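Local coordinates for protein 1-carboxybiuret hydrolase subunit AtzE (Pseudomonas sp., PDB 6C62) that hydrolyses 1-carboxybiuret to urea-1,3-dicarboxylate and ammonia, an amidase-family step in atrazine degradation, at residues N75-E80 / L165-D170; I90-P95 / T132-T137; N119-E122 / T128-N131; F123-T128 / D330-G335; C311-D316 / Q322-L327. One frame throughout, in Å; residues are numbered along the deposited sequence.

Interaction 1 (N75-E80 / L165-D170); sequences NLFDIE and LSLGSD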
# COMPACT_ATOMS: atom_id res chain seq x y z
N ASN A 75 2.51 5.05 -26.81
CA ASN A 75 2.11 6.44 -26.65
C ASN A 75 1.58 6.81 -25.27
O ASN A 75 1.07 7.90 -25.09
CB ASN A 75 1.24 6.90 -27.82
CG ASN A 75 -0.20 6.38 -27.79
OD1 ASN A 75 -0.72 5.99 -26.76
ND2 ASN A 75 -0.83 6.37 -28.96
N LEU A 76 1.73 5.93 -24.26
CA LEU A 76 1.67 6.36 -22.86
C LEU A 76 3.01 6.99 -22.32
O LEU A 76 3.04 7.52 -21.20
CB LEU A 76 1.17 5.24 -21.98
CG LEU A 76 1.93 3.91 -21.92
CD1 LEU A 76 3.25 4.08 -21.21
CD2 LEU A 76 1.13 2.82 -21.19
N PHE A 77 4.09 6.96 -23.12
CA PHE A 77 5.33 7.58 -22.73
C PHE A 77 5.29 9.05 -23.16
O PHE A 77 4.95 9.36 -24.32
CB PHE A 77 6.59 6.96 -23.35
CG PHE A 77 6.98 5.62 -22.77
CD1 PHE A 77 6.38 4.45 -23.18
CD2 PHE A 77 7.96 5.54 -21.79
CE1 PHE A 77 6.77 3.20 -22.65
CE2 PHE A 77 8.35 4.34 -21.25
CZ PHE A 77 7.75 3.14 -21.68
N ASP A 78 5.68 9.92 -22.23
CA ASP A 78 5.80 11.38 -22.51
C ASP A 78 6.96 11.58 -23.46
O ASP A 78 8.07 11.05 -23.23
CB ASP A 78 6.13 12.18 -21.23
CG ASP A 78 4.92 12.41 -20.29
OD1 ASP A 78 3.75 12.10 -20.63
OD2 ASP A 78 5.16 12.89 -19.14
N ILE A 79 6.69 12.33 -24.51
CA ILE A 79 7.66 12.77 -25.50
C ILE A 79 7.56 14.30 -25.46
O ILE A 79 6.48 14.88 -25.63
CB ILE A 79 7.35 12.25 -26.91
CG1 ILE A 79 7.39 10.74 -26.98
CG2 ILE A 79 8.36 12.84 -27.89
CD1 ILE A 79 6.89 10.16 -28.28
N GLU A 80 8.68 14.95 -25.19
CA GLU A 80 8.69 16.40 -25.06
C GLU A 80 8.05 17.08 -26.26
O GLU A 80 8.37 16.74 -27.38
CB GLU A 80 10.13 16.93 -24.92
CG GLU A 80 10.17 18.45 -24.75
CD GLU A 80 11.56 18.97 -24.42
OE1 GLU A 80 12.52 18.16 -24.28
OE2 GLU A 80 11.67 20.22 -24.29
N LEU A 165 13.94 -1.63 -31.93
CA LEU A 165 13.72 -1.51 -30.49
C LEU A 165 12.47 -0.69 -30.28
O LEU A 165 12.25 0.31 -30.99
CB LEU A 165 14.90 -0.78 -29.87
CG LEU A 165 14.80 -0.31 -28.40
CD1 LEU A 165 14.72 -1.49 -27.44
CD2 LEU A 165 16.04 0.51 -28.05
N SER A 166 11.63 -1.13 -29.35
CA SER A 166 10.58 -0.27 -28.88
C SER A 166 10.41 -0.38 -27.38
O SER A 166 10.97 -1.27 -26.74
CB SER A 166 9.26 -0.56 -29.59
OG SER A 166 8.86 -1.89 -29.32
N LEU A 167 9.66 0.58 -26.82
CA LEU A 167 9.24 0.51 -25.41
C LEU A 167 7.77 0.23 -25.29
O LEU A 167 7.00 0.79 -26.03
CB LEU A 167 9.60 1.77 -24.65
CG LEU A 167 11.05 2.15 -24.59
CD1 LEU A 167 11.26 3.26 -23.59
CD2 LEU A 167 11.95 0.97 -24.25
N GLY A 168 7.43 -0.63 -24.35
CA GLY A 168 6.06 -0.92 -23.98
C GLY A 168 5.83 -0.87 -22.48
O GLY A 168 6.72 -0.47 -21.70
N SER A 169 4.60 -1.25 -22.10
CA SER A 169 4.25 -1.44 -20.71
C SER A 169 3.61 -2.79 -20.56
O SER A 169 3.06 -3.36 -21.51
CB SER A 169 3.35 -0.32 -20.15
OG SER A 169 1.99 -0.43 -20.51
N ASP A 170 3.72 -3.31 -19.35
CA ASP A 170 3.21 -4.62 -18.98
C ASP A 170 2.70 -4.59 -17.53
O ASP A 170 3.48 -4.46 -16.58
CB ASP A 170 4.33 -5.70 -19.18
CG ASP A 170 3.79 -7.15 -19.08
OD1 ASP A 170 3.03 -7.43 -18.13
OD2 ASP A 170 4.15 -8.01 -19.93
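Phe77 buries more surface here than any other residue, setting its ring against Leu167 and the peptide that follows it in strand 165-170. Phe77 CE1 lies 3.7 Å from Leu167 CB. The CD1 methyl of Leu167 comes over one face of the ring, 4.3 Å from the Phe77 centroid and 28° off the ring normal, which makes a CH-pi contact. With Leu167 CG anti to its own carbonyl carbon (chi1 -59°), the branch is carried across the ring and the two side chains meet at about a right angle. The ring edge has a different neighbour: Gly168 O lies in the ring plane, 3.8 Å from Phe77 CZ. Leu103 of helix 102-109 touches both Phe77 and Leu167. One step further along the strand, Ser169 OG packs 3.4 Å from Leu76 CD2, a methyl against a hydroxyl, while its hydrogen bond goes to Lys74 NZ. Loop 75-80 leaves the end of strand 70-74, the neighbour of strand 165-170 in the central mixed sheet, and so begins directly after that lysine. By similarity Lys74 works with Ser150 and the nucleophile Ser174, the Ser-Ser-Lys triad of the amidase signature family, and Ser169 borders it.

Interaction 2 (I90-P95 / T132-T137); sequences INRTLP and THYGPT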
# COMPACT_ATOMS: atom_id res chain seq x y z
N ILE A 90 -9.70 11.18 -24.92
CA ILE A 90 -9.79 12.05 -23.76
C ILE A 90 -8.55 12.92 -23.53
O ILE A 90 -8.66 14.08 -23.22
CB ILE A 90 -10.13 11.20 -22.52
CG1 ILE A 90 -11.63 10.92 -22.52
CG2 ILE A 90 -9.84 11.96 -21.22
CD1 ILE A 90 -12.04 9.83 -21.59
N ASN A 91 -7.37 12.35 -23.69
CA ASN A 91 -6.12 13.08 -23.45
C ASN A 91 -5.76 14.09 -24.56
O ASN A 91 -4.80 14.85 -24.35
CB ASN A 91 -4.94 12.14 -23.26
CG ASN A 91 -4.94 11.43 -21.90
OD1 ASN A 91 -5.93 11.47 -21.18
ND2 ASN A 91 -3.82 10.75 -21.58
N ARG A 92 -6.52 14.18 -25.64
CA ARG A 92 -6.05 14.99 -26.80
C ARG A 92 -5.85 16.46 -26.47
O ARG A 92 -4.91 17.06 -26.96
CB ARG A 92 -6.99 14.92 -28.00
CG ARG A 92 -6.91 13.61 -28.77
CD ARG A 92 -8.14 13.40 -29.61
NE ARG A 92 -8.09 12.13 -30.29
CZ ARG A 92 -9.08 11.68 -31.07
NH1 ARG A 92 -10.18 12.45 -31.28
NH2 ARG A 92 -8.91 10.54 -31.70
N THR A 93 -6.66 16.98 -25.58
CA THR A 93 -6.64 18.37 -25.21
C THR A 93 -5.71 18.73 -24.06
O THR A 93 -5.67 19.88 -23.67
CB THR A 93 -8.09 18.84 -24.81
OG1 THR A 93 -8.59 18.00 -23.76
CG2 THR A 93 -9.04 18.80 -26.02
N LEU A 94 -4.96 17.75 -23.51
CA LEU A 94 -4.07 18.02 -22.40
C LEU A 94 -2.84 18.76 -22.95
O LEU A 94 -2.48 18.56 -24.13
CB LEU A 94 -3.67 16.73 -21.66
CG LEU A 94 -4.81 16.00 -20.88
CD1 LEU A 94 -4.32 14.67 -20.29
CD2 LEU A 94 -5.39 16.93 -19.80
N PRO A 95 -2.20 19.60 -22.13
CA PRO A 95 -0.94 20.22 -22.59
C PRO A 95 0.14 19.25 -23.07
O PRO A 95 0.22 18.12 -22.54
CB PRO A 95 -0.43 21.03 -21.35
CG PRO A 95 -1.56 21.04 -20.40
CD PRO A 95 -2.45 19.83 -20.68
N THR A 132 -10.71 1.57 -30.90
CA THR A 132 -11.82 2.16 -31.66
C THR A 132 -11.49 3.57 -32.24
O THR A 132 -11.91 3.90 -33.33
CB THR A 132 -13.12 2.21 -30.81
OG1 THR A 132 -13.46 0.90 -30.41
CG2 THR A 132 -14.34 2.83 -31.54
N HIS A 133 -10.72 4.39 -31.55
CA HIS A 133 -10.49 5.75 -31.95
C HIS A 133 -9.42 5.78 -33.06
O HIS A 133 -9.59 6.49 -34.06
CB HIS A 133 -10.00 6.62 -30.82
CG HIS A 133 -10.70 6.42 -29.51
ND1 HIS A 133 -12.05 6.56 -29.36
CD2 HIS A 133 -10.21 6.13 -28.28
CE1 HIS A 133 -12.38 6.35 -28.10
NE2 HIS A 133 -11.27 6.09 -27.41
N TYR A 134 -8.32 5.04 -32.88
CA TYR A 134 -7.17 5.09 -33.75
C TYR A 134 -7.08 3.95 -34.77
O TYR A 134 -6.18 3.95 -35.60
CB TYR A 134 -5.86 5.16 -32.90
CG TYR A 134 -5.85 6.40 -32.09
CD1 TYR A 134 -5.65 7.62 -32.68
CD2 TYR A 134 -6.17 6.37 -30.75
CE1 TYR A 134 -5.67 8.80 -31.91
CE2 TYR A 134 -6.22 7.51 -30.02
CZ TYR A 134 -5.99 8.73 -30.60
OH TYR A 134 -6.09 9.87 -29.85
N GLY A 135 -7.97 2.98 -34.66
CA GLY A 135 -7.95 1.79 -35.46
C GLY A 135 -7.06 0.69 -34.88
O GLY A 135 -6.18 0.96 -34.04
N PRO A 136 -7.31 -0.57 -35.31
CA PRO A 136 -6.49 -1.66 -34.80
C PRO A 136 -5.09 -1.59 -35.34
O PRO A 136 -4.87 -1.09 -36.49
CB PRO A 136 -7.16 -2.92 -35.36
CG PRO A 136 -7.76 -2.45 -36.64
CD PRO A 136 -8.25 -1.04 -36.36
N THR A 137 -4.13 -2.08 -34.57
CA THR A 137 -2.80 -2.42 -35.12
C THR A 137 -2.86 -3.82 -35.68
O THR A 137 -3.41 -4.71 -35.05
CB THR A 137 -1.72 -2.29 -34.05
OG1 THR A 137 -1.60 -0.90 -33.69
CG2 THR A 137 -0.37 -2.76 -34.57
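Arg92 sits in a turn closed by Leu94 N bonding to Asn91 O at 3.0 Å, and Tyr134 ends a short run of helical backbone angles, 132-134, before Gly135 swings to a positive phi. That run is the connection of a small beta hairpin, between strands 130-131 and 135-139, so the contact ties a surface loop to a hairpin turn. The two side chains reach out from opposite directions and meet at their polar ends. The chain of Arg92, extended from CG to NE, delivers its N-H to the phenol oxygen: Arg92 NE to Tyr134 OH is 3.0 Å with an angle of 160° at the hydrogen. The oxygen stays near the guanidinium plane, 10° out of it, whereas the tyrosine ring is turned 77° from that plane. Tyr134 OH is also hydrogen-bonded to Ser88 O, so the hydroxyl has two partners, the arginine N-H and a backbone carbonyl. Leu85 and Asn119 touch the tyrosine as well. His133 faces the arginine with its aliphatic part, its NE2 being engaged by Glu122. Arg92 NH2 reaches 3.7 Å from Tyr134 CE1 and 4.2 Å from His133 CB.

Interaction 3 (N119-E122 / T128-N131); sequences NMDE and TTEN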
# COMPACT_ATOMS: atom_id res chain seq x y z
N ASN A 119 0.76 2.96 -31.23
CA ASN A 119 -0.64 2.66 -30.89
C ASN A 119 -0.72 1.65 -29.72
O ASN A 119 0.18 0.82 -29.53
CB ASN A 119 -1.36 2.09 -32.13
CG ASN A 119 -2.88 2.13 -32.06
OD1 ASN A 119 -3.48 2.98 -31.38
ND2 ASN A 119 -3.53 1.18 -32.81
N MET A 120 -1.82 1.74 -28.95
CA MET A 120 -2.06 0.93 -27.79
C MET A 120 -3.55 0.84 -27.52
O MET A 120 -4.32 1.67 -27.97
CB MET A 120 -1.31 1.48 -26.58
CG MET A 120 -1.64 2.95 -26.24
SD MET A 120 -0.98 3.53 -24.66
CE MET A 120 -2.05 2.81 -23.42
N ASP A 121 -3.97 -0.17 -26.76
CA ASP A 121 -5.34 -0.17 -26.25
C ASP A 121 -5.51 1.02 -25.34
O ASP A 121 -4.59 1.37 -24.58
CB ASP A 121 -5.70 -1.41 -25.46
CG ASP A 121 -5.88 -2.65 -26.35
OD1 ASP A 121 -6.86 -2.75 -27.15
OD2 ASP A 121 -5.00 -3.54 -26.27
N GLU A 122 -6.68 1.64 -25.42
CA GLU A 122 -6.94 2.87 -24.64
C GLU A 122 -6.68 2.67 -23.16
O GLU A 122 -7.22 1.78 -22.56
CB GLU A 122 -8.36 3.37 -24.83
CG GLU A 122 -8.65 4.53 -23.90
CD GLU A 122 -10.06 5.07 -24.00
OE1 GLU A 122 -10.91 4.56 -23.20
OE2 GLU A 122 -10.28 6.05 -24.78
N THR A 128 -5.34 -6.76 -27.02
CA THR A 128 -5.44 -6.94 -28.49
C THR A 128 -5.15 -5.73 -29.39
O THR A 128 -5.03 -5.90 -30.59
CB THR A 128 -6.85 -7.43 -28.82
OG1 THR A 128 -7.80 -6.38 -28.53
CG2 THR A 128 -7.18 -8.75 -28.01
N THR A 129 -4.99 -4.54 -28.81
CA THR A 129 -4.77 -3.29 -29.56
C THR A 129 -5.77 -3.13 -30.71
O THR A 129 -5.40 -2.93 -31.87
CB THR A 129 -3.30 -3.13 -30.05
OG1 THR A 129 -2.42 -3.51 -29.01
CG2 THR A 129 -3.02 -1.64 -30.43
N GLU A 130 -7.03 -3.34 -30.37
CA GLU A 130 -8.15 -3.05 -31.23
C GLU A 130 -8.75 -1.74 -30.75
O GLU A 130 -9.74 -1.72 -30.00
CB GLU A 130 -9.14 -4.22 -31.19
CG GLU A 130 -8.55 -5.48 -31.86
CD GLU A 130 -9.45 -6.72 -31.70
OE1 GLU A 130 -9.53 -7.33 -30.56
OE2 GLU A 130 -10.07 -7.07 -32.74
N ASN A 131 -8.14 -0.65 -31.13
CA ASN A 131 -8.46 0.65 -30.61
C ASN A 131 -9.56 1.27 -31.49
O ASN A 131 -9.37 1.50 -32.74
CB ASN A 131 -7.18 1.51 -30.60
CG ASN A 131 -7.39 2.86 -29.88
OD1 ASN A 131 -8.31 3.66 -30.25
ND2 ASN A 131 -6.59 3.11 -28.84
O HOH W 1 -8.02 -5.70 -26.01
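Asp121 offers its carboxylate to the backbone N-H groups of three successive residues, Thr128, Thr129 and Glu130. The strong bond is Thr129 N to Asp121 OD2, 2.7 Å, met on the syn side but 30° out of the carboxylate plane. Its flankers are weak: Thr128 N to Asp121 OD2 and Glu130 N to Asp121 OD1 are both 3.3 Å. Thr129 has positive phi and psi, and the turn of chain there is consistent with successive N-H groups converging on the carboxylate. A water adds to the hold, donating to Thr128 OG1 at 2.6 Å and, weakly, to Asp121 OD1. Thr128 OG1 in turn donates to Glu130 OE1, 2.8 Å away, on the anti lone pair, while Glu130 OE2 is bonded to Gly380 N. The turn leads into the small hairpin of strands 130-131 and 135-139, and Asp121 comes about 4 Å from the side chain of Ser150, a charge-relay residue by similarity. Asn131 ND2 to Met120 O, 2.8 Å, is close to straight at 164° and nearly along the C=O axis; the same nitrogen also bonds to Gly87 O. Asn131 OD1 accepts from His133 N and Tyr134 N, an Asx turn at the start of the hairpin connection. Thr129 CG2 makes van der Waals contacts, 3.8 Å from Met120 CA and against Asn119 ND2, which itself bonds to Gly135 O.

Interaction 4 (F123-T128 / D330-G335); sequences FAYGFT and DRFISG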
# COMPACT_ATOMS: atom_id res chain seq x y z
N PHE A 123 -5.85 3.53 -22.59
CA PHE A 123 -5.53 3.54 -21.19
C PHE A 123 -4.93 2.25 -20.70
O PHE A 123 -4.94 1.97 -19.50
CB PHE A 123 -6.75 4.01 -20.33
CG PHE A 123 -7.10 5.47 -20.50
CD1 PHE A 123 -6.14 6.45 -20.55
CD2 PHE A 123 -8.43 5.88 -20.59
CE1 PHE A 123 -6.51 7.79 -20.68
CE2 PHE A 123 -8.78 7.19 -20.70
CZ PHE A 123 -7.82 8.16 -20.74
N ALA A 124 -4.39 1.46 -21.64
CA ALA A 124 -3.67 0.23 -21.38
C ALA A 124 -4.57 -0.94 -20.94
O ALA A 124 -4.01 -1.95 -20.60
CB ALA A 124 -2.55 0.45 -20.36
N TYR A 125 -5.89 -0.84 -20.99
CA TYR A 125 -6.76 -1.95 -20.53
C TYR A 125 -7.21 -2.82 -21.71
O TYR A 125 -8.21 -2.52 -22.36
CB TYR A 125 -7.99 -1.41 -19.80
CG TYR A 125 -8.70 -2.35 -18.80
CD1 TYR A 125 -8.20 -3.62 -18.47
CD2 TYR A 125 -9.83 -1.93 -18.12
CE1 TYR A 125 -8.84 -4.43 -17.55
CE2 TYR A 125 -10.46 -2.74 -17.13
CZ TYR A 125 -9.95 -3.99 -16.85
OH TYR A 125 -10.58 -4.83 -15.94
N GLY A 126 -6.45 -3.84 -22.01
CA GLY A 126 -6.77 -4.73 -23.17
C GLY A 126 -5.56 -5.49 -23.63
O GLY A 126 -4.43 -5.06 -23.37
N PHE A 127 -5.76 -6.65 -24.25
CA PHE A 127 -4.65 -7.44 -24.78
C PHE A 127 -4.64 -7.60 -26.28
O PHE A 127 -3.96 -8.50 -26.78
CB PHE A 127 -4.73 -8.82 -24.18
CG PHE A 127 -4.38 -8.86 -22.73
CD1 PHE A 127 -3.14 -8.42 -22.30
CD2 PHE A 127 -5.26 -9.36 -21.81
CE1 PHE A 127 -2.82 -8.43 -20.95
CE2 PHE A 127 -4.93 -9.44 -20.44
CZ PHE A 127 -3.71 -8.95 -20.03
N THR A 128 -5.34 -6.76 -27.02
CA THR A 128 -5.44 -6.94 -28.49
C THR A 128 -5.15 -5.73 -29.39
O THR A 128 -5.03 -5.90 -30.59
CB THR A 128 -6.85 -7.43 -28.82
OG1 THR A 128 -7.80 -6.38 -28.53
CG2 THR A 128 -7.18 -8.75 -28.01
N ASP A 330 -17.05 -0.32 -20.00
CA ASP A 330 -17.87 -1.08 -19.06
C ASP A 330 -17.04 -1.92 -18.10
O ASP A 330 -17.48 -2.17 -16.96
CB ASP A 330 -18.92 -1.93 -19.75
CG ASP A 330 -19.81 -1.08 -20.72
OD1 ASP A 330 -20.10 0.08 -20.30
OD2 ASP A 330 -20.11 -1.54 -21.88
N ARG A 331 -15.81 -2.24 -18.51
CA ARG A 331 -14.89 -2.93 -17.62
C ARG A 331 -14.32 -1.97 -16.59
O ARG A 331 -14.13 -2.35 -15.46
CB ARG A 331 -13.76 -3.58 -18.43
CG ARG A 331 -14.32 -4.52 -19.53
CD ARG A 331 -13.24 -5.34 -20.19
NE ARG A 331 -12.54 -6.17 -19.19
CZ ARG A 331 -11.33 -6.69 -19.35
NH1 ARG A 331 -10.63 -6.39 -20.44
NH2 ARG A 331 -10.81 -7.47 -18.41
N PHE A 332 -14.03 -0.74 -16.99
CA PHE A 332 -13.62 0.29 -16.05
C PHE A 332 -14.72 0.57 -15.05
O PHE A 332 -14.45 0.67 -13.83
CB PHE A 332 -13.19 1.61 -16.77
CG PHE A 332 -11.80 1.62 -17.32
CD1 PHE A 332 -10.70 1.40 -16.53
CD2 PHE A 332 -11.59 1.88 -18.63
CE1 PHE A 332 -9.40 1.46 -17.05
CE2 PHE A 332 -10.31 1.88 -19.19
CZ PHE A 332 -9.21 1.69 -18.39
N ILE A 333 -15.96 0.69 -15.54
CA ILE A 333 -17.08 0.97 -14.65
C ILE A 333 -17.26 -0.21 -13.65
O ILE A 333 -17.39 0.03 -12.46
CB ILE A 333 -18.36 1.27 -15.40
CG1 ILE A 333 -18.32 2.63 -16.04
CG2 ILE A 333 -19.56 1.22 -14.49
CD1 ILE A 333 -19.42 2.87 -17.11
N SER A 334 -17.25 -1.44 -14.13
CA SER A 334 -17.29 -2.59 -13.25
C SER A 334 -16.26 -2.52 -12.16
O SER A 334 -16.55 -2.75 -10.97
CB SER A 334 -17.05 -3.89 -14.05
OG SER A 334 -17.24 -5.02 -13.20
N GLY A 335 -15.03 -2.18 -12.55
CA GLY A 335 -13.91 -2.02 -11.58
C GLY A 335 -14.22 -1.02 -10.48
O GLY A 335 -13.93 -1.27 -9.30
O HOH W 2 -13.20 -4.88 -15.02
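Tyr125 fits between Arg331 and Phe332 of helix 329-336, and two kinds of aromatic contact hold it there. The first is with the charge: the Arg331 guanidinium lies flat on the phenol ring, centres 4.3 Å apart and planes at 30°. The cation-pi geometry is off-centre, with Arg331 CZ lying 33° from the ring normal. A bend at chi3 folds the arginine chain back so that its NH2 and CZ lie near Tyr125 CE1, while nearer the helix Arg331 CB touches Tyr125 CE2 at 3.6 Å. The second is ring against ring: the edge of Tyr125 points to the face of Phe332, centroids 5.0 Å apart and planes at 57°, and Tyr125 CD2 is 3.6 Å from Phe332 CE1. Within the amidase fold, the loop that follows strand 113-118 of the central sheet thus docks on helix 329-336, about 200 residues later. The tyrosine side chain is about 8 Å from that of Ser174, the nucleophile by similarity, and also meets the ring of Phe202. Plain apolar contact comes from Phe123 CB, 3.9 Å from Phe332 CZ. The polar link is a water, 2.8 Å from Tyr125 OH and donating to Arg331 O at 2.7 Å. Next to Arg331, Asp330 OD1 makes a salt bridge with a basic side chain on the chain of another protein, against which this helix also packs.

Interaction 5 (C311-D316 / Q322-L327); sequences CLHLDD and QDFEPL
Glu325 OE2 is gripped from two directions: Leu327 N donates to its anti lone pair at 3.0 Å with an angle of 167°, and Thr132 OG1 bonds to it from the hairpin turn. The backbone N of Glu325 is held too, by Glu122 OE1, so this part of the loop is pinned just after Phe324, which makes the contact with 311-316. Phe324 enters edge first. Its CZ atom lies 3.8 Å from Asp316 CB and 4.0 Å from His313 CB, while Phe324 CE1 is 3.7 Å from Asp316 O, near the ring plane. With CG anti to the carbonyl carbon (chi1 -74°), the ring projects toward the helix and wedges its far end between His313 and the first turn of helix 314-319. Helix 294-312 is interrupted at His313, the N-cap of helix 314-319, and the chain then loops back through 322-327 to helix 329-336. At the break Leu314 N still bonds to Cys311 O, 3.2 Å away. The His313 ring itself meets the rings of Phe123 and Phe332, and Phe324 also touches Ile90 and Val329. At the subunit interface, Leu312 packs on Arg348 of the second subunit, and Cys311 and Leu314 both pack on Ala341 of that subunit.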
# COMPACT_ATOMS: atom_id res chain seq x y z
N CYS A 311 -10.85 3.49 -10.93
CA CYS A 311 -10.91 4.64 -10.05
C CYS A 311 -10.00 5.76 -10.49
O CYS A 311 -10.28 6.91 -10.28
CB CYS A 311 -10.68 4.26 -8.60
SG CYS A 311 -12.09 3.19 -8.06
N LEU A 312 -8.88 5.43 -11.11
CA LEU A 312 -8.01 6.44 -11.69
C LEU A 312 -8.76 7.37 -12.65
O LEU A 312 -8.37 8.50 -12.80
CB LEU A 312 -6.89 5.81 -12.48
CG LEU A 312 -5.63 6.62 -12.77
CD1 LEU A 312 -4.88 6.88 -11.48
CD2 LEU A 312 -4.75 5.81 -13.72
N HIS A 313 -9.77 6.84 -13.35
CA HIS A 313 -10.49 7.60 -14.39
C HIS A 313 -11.90 7.99 -13.92
O HIS A 313 -12.77 8.32 -14.73
CB HIS A 313 -10.60 6.72 -15.63
CG HIS A 313 -9.28 6.43 -16.26
ND1 HIS A 313 -8.60 7.38 -16.98
CD2 HIS A 313 -8.49 5.33 -16.24
CE1 HIS A 313 -7.47 6.87 -17.41
NE2 HIS A 313 -7.35 5.64 -16.95
N LEU A 314 -12.14 7.98 -12.61
CA LEU A 314 -13.50 8.18 -12.12
C LEU A 314 -14.10 9.54 -12.53
O LEU A 314 -15.29 9.62 -12.90
CB LEU A 314 -13.55 7.99 -10.62
CG LEU A 314 -14.92 8.17 -9.96
CD1 LEU A 314 -15.98 7.25 -10.56
CD2 LEU A 314 -14.76 7.90 -8.46
N ASP A 315 -13.29 10.59 -12.49
CA ASP A 315 -13.78 11.94 -12.78
C ASP A 315 -14.27 12.02 -14.21
O ASP A 315 -15.34 12.59 -14.44
CB ASP A 315 -12.70 13.02 -12.64
CG ASP A 315 -12.22 13.26 -11.20
OD1 ASP A 315 -13.09 13.27 -10.26
OD2 ASP A 315 -10.96 13.47 -11.00
N ASP A 316 -13.51 11.44 -15.15
CA ASP A 316 -13.94 11.35 -16.53
C ASP A 316 -15.07 10.36 -16.76
O ASP A 316 -15.94 10.60 -17.61
CB ASP A 316 -12.75 11.01 -17.43
CG ASP A 316 -11.81 12.22 -17.60
OD1 ASP A 316 -12.33 13.36 -17.62
OD2 ASP A 316 -10.55 12.05 -17.72
N GLN A 322 -19.04 8.60 -22.58
CA GLN A 322 -19.17 8.35 -24.02
C GLN A 322 -17.88 8.57 -24.82
O GLN A 322 -17.76 8.12 -25.98
CB GLN A 322 -20.31 9.22 -24.61
CG GLN A 322 -19.96 10.69 -24.77
CD GLN A 322 -20.06 11.55 -23.51
OE1 GLN A 322 -20.39 11.11 -22.39
NE2 GLN A 322 -19.76 12.79 -23.69
N ASP A 323 -16.93 9.29 -24.23
CA ASP A 323 -15.62 9.50 -24.85
C ASP A 323 -14.59 8.43 -24.60
O ASP A 323 -13.51 8.48 -25.21
CB ASP A 323 -15.10 10.83 -24.41
CG ASP A 323 -15.91 12.02 -24.99
OD1 ASP A 323 -16.70 11.84 -25.94
OD2 ASP A 323 -15.73 13.13 -24.49
N PHE A 324 -14.91 7.42 -23.78
CA PHE A 324 -14.01 6.28 -23.62
C PHE A 324 -14.15 5.29 -24.79
O PHE A 324 -15.14 5.31 -25.52
CB PHE A 324 -14.30 5.54 -22.29
CG PHE A 324 -13.83 6.25 -21.05
CD1 PHE A 324 -14.45 7.39 -20.60
CD2 PHE A 324 -12.70 5.77 -20.36
CE1 PHE A 324 -14.01 8.01 -19.45
CE2 PHE A 324 -12.30 6.39 -19.20
CZ PHE A 324 -12.92 7.50 -18.75
N GLU A 325 -13.17 4.39 -24.88
CA GLU A 325 -13.20 3.18 -25.72
C GLU A 325 -14.40 2.32 -25.36
O GLU A 325 -14.49 1.81 -24.23
CB GLU A 325 -11.89 2.41 -25.48
CG GLU A 325 -11.84 0.97 -25.96
CD GLU A 325 -11.99 0.89 -27.47
OE1 GLU A 325 -11.00 1.24 -28.15
OE2 GLU A 325 -13.11 0.51 -27.93
N PRO A 326 -15.36 2.18 -26.29
CA PRO A 326 -16.59 1.35 -25.94
C PRO A 326 -16.29 -0.09 -25.59
O PRO A 326 -17.02 -0.68 -24.83
CB PRO A 326 -17.50 1.51 -27.18
CG PRO A 326 -17.09 2.86 -27.71
CD PRO A 326 -15.55 2.88 -27.57
N LEU A 327 -15.17 -0.66 -26.06
CA LEU A 327 -14.81 -2.05 -25.67
C LEU A 327 -14.29 -2.22 -24.27
O LEU A 327 -14.13 -3.33 -23.82
CB LEU A 327 -13.76 -2.62 -26.63
CG LEU A 327 -14.33 -2.78 -28.09
CD1 LEU A 327 -13.25 -3.28 -29.05
CD2 LEU A 327 -15.57 -3.72 -28.11

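Overall arrangement
Interactions 1, 3 and 5 are buried, interaction 4 partly so, and interaction 2 lies on the surface. Interaction 1 is nearest the centre of the chain and almost wholly apolar; interaction 3, which touches it through Asn75 and Met120, is polar and built on one carboxylate and one amide. Interactions 2 and 3 share the small hairpin, linked by His133 with Glu122 and by Gly135 with Asn119. Interactions 3 and 4 share Thr128: the ends of this loop meet through hydrogen bonds, and the chain between them makes the aromatic and cation-pi contacts. Interaction 4 joins interaction 5 through Phe123 and His313, while Glu122 and Thr132 bond to Glu325, connecting interactions 3 and 2 with 322-327.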